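Local coordinates for putative transcriptional regulator TRANSCRIPTION REGULATOR protein (Rhizobium meliloti, PDB 5NLA) that probably binds specific DNA sequences as an AraC-like transcriptional activator and binds c-di-GMP to regulate production of extracellular polysaccharide, at residues 270-273 with 274-277. Residues are numbered along the deposited sequence; the frame is centred on the assembly and turned at random.
Sequences PETI and CREL
R275 folds its side chain back over T272, one turn earlier in helix 270-275. R275 CB rests 3.4 Å from E271 O, the carbonyl that accepts the amide of R275. CG leaves anti to the backbone N (chi1 -168°), and a bend at chi3 (52°) turns the chain back along the helix. R275 CZ arrives 4.0 Å from T272 CA, which lies over one face of the guanidinium, offset toward its rim. At the tip, R275 NH2 comes within 3.5 Å of T272 CB. A long salt bridge of 3.8 Å links R275 NH2 to E276 OE2. E276 OE2 also sits 2.6 Å from T272 OG1, and Y258 of helix 251-261 hydrogen-bonds OG1 and, weakly, OE2. The amides of C274, R275 and E276 donate in turn to the carbonyls of P270, E271 and T272, with E276 already leaving helical geometry. I273 and L277 run side by side, I273 CG2 meeting L277 CD1 at 3.7 Å; I273 also packs on helices 251-261, 281-288 and 294-306. Such a short helix, apolar side buried and E271 and R275 exposed, is consistent with the helix before the recognition helix (281-288 here) in the first of two helix-turn-helix motifs of an AraC-family DNA-binding domain.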
loop_
_atom_site.group_PDB
_atom_site.type_symbol
_atom_site.label_atom_id
_atom_site.label_comp_id
_atom_site.label_asym_id
_atom_site.label_seq_id
_atom_site.Cartn_x
_atom_site.Cartn_y
_atom_site.Cartn_z
ATOM N N PRO A 270 -22.514 -11.984 5.088
ATOM C CA PRO A 270 -21.700 -12.212 3.890
ATOM C C PRO A 270 -22.495 -12.192 2.581
ATOM O O PRO A 270 -21.943 -11.828 1.546
ATOM C CB PRO A 270 -21.108 -13.605 4.124
ATOM C CG PRO A 270 -21.146 -13.801 5.593
ATOM C CD PRO A 270 -22.368 -13.080 6.064
ATOM N N GLU A 271 -23.772 -12.568 2.632
ATOM C CA GLU A 271 -24.620 -12.643 1.435
ATOM C C GLU A 271 -24.864 -11.264 0.824
ATOM O O GLU A 271 -24.784 -11.085 -0.398
ATOM C CB GLU A 271 -25.974 -13.302 1.755
ATOM C CG GLU A 271 -25.899 -14.758 2.214
ATOM C CD GLU A 271 -25.940 -14.926 3.730
ATOM O OE1 GLU A 271 -24.879 -14.766 4.381
ATOM O OE2 GLU A 271 -27.034 -15.227 4.268
ATOM N N THR A 272 -25.183 -10.301 1.679
ATOM C CA THR A 272 -25.378 -8.930 1.228
ATOM C C THR A 272 -24.121 -8.343 0.608
ATOM O O THR A 272 -24.212 -7.674 -0.416
ATOM C CB THR A 272 -25.900 -7.987 2.333
ATOM O OG1 THR A 272 -26.017 -6.667 1.799
ATOM C CG2 THR A 272 -24.981 -7.924 3.526
ATOM N N ILE A 273 -22.958 -8.613 1.213
ATOM C CA ILE A 273 -21.670 -8.116 0.704
ATOM C C ILE A 273 -21.449 -8.674 -0.695
ATOM O O ILE A 273 -21.152 -7.924 -1.620
ATOM C CB ILE A 273 -20.473 -8.512 1.605
ATOM C CG1 ILE A 273 -20.566 -7.835 2.971
ATOM C CG2 ILE A 273 -19.134 -8.139 0.949
ATOM C CD1 ILE A 273 -19.658 -8.445 4.021
ATOM N N CYS A 274 -21.592 -9.992 -0.823
ATOM C CA CYS A 274 -21.401 -10.709 -2.091
ATOM C C CYS A 274 -22.287 -10.199 -3.206
ATOM O O CYS A 274 -21.820 -9.919 -4.318
ATOM C CB CYS A 274 -21.690 -12.193 -1.888
ATOM S SG CYS A 274 -20.409 -12.972 -0.909
ATOM N N ARG A 275 -23.575 -10.103 -2.891
ATOM C CA ARG A 275 -24.563 -9.532 -3.795
ATOM C C ARG A 275 -24.102 -8.133 -4.223
ATOM O O ARG A 275 -23.960 -7.860 -5.415
ATOM C CB ARG A 275 -25.931 -9.484 -3.108
ATOM C CG ARG A 275 -27.090 -9.169 -4.035
ATOM C CD ARG A 275 -28.433 -9.224 -3.309
ATOM N NE ARG A 275 -28.419 -8.390 -2.098
ATOM C CZ ARG A 275 -28.771 -8.765 -0.863
ATOM N NH1 ARG A 275 -29.242 -9.986 -0.593
ATOM N NH2 ARG A 275 -28.671 -7.880 0.128
ATOM N N GLU A 276 -23.773 -7.297 -3.240
ATOM C CA GLU A 276 -23.423 -5.891 -3.477
ATOM C C GLU A 276 -21.957 -5.628 -3.918
ATOM O O GLU A 276 -21.509 -4.483 -3.904
ATOM C CB GLU A 276 -23.816 -5.059 -2.241
ATOM C CG GLU A 276 -25.302 -5.227 -1.898
ATOM C CD GLU A 276 -25.843 -4.274 -0.837
ATOM O OE1 GLU A 276 -25.611 -3.049 -0.919
ATOM O OE2 GLU A 276 -26.551 -4.744 0.075
ATOM N N LEU A 277 -21.220 -6.686 -4.273
ATOM C CA LEU A 277 -19.975 -6.602 -5.052
ATOM C C LEU A 277 -20.102 -7.225 -6.454
ATOM O O LEU A 277 -19.210 -7.058 -7.284
ATOM C CB LEU A 277 -18.837 -7.320 -4.319
ATOM C CG LEU A 277 -18.349 -6.741 -2.984
ATOM C CD1 LEU A 277 -17.370 -7.700 -2.323
ATOM C CD2 LEU A 277 -17.708 -5.372 -3.154
#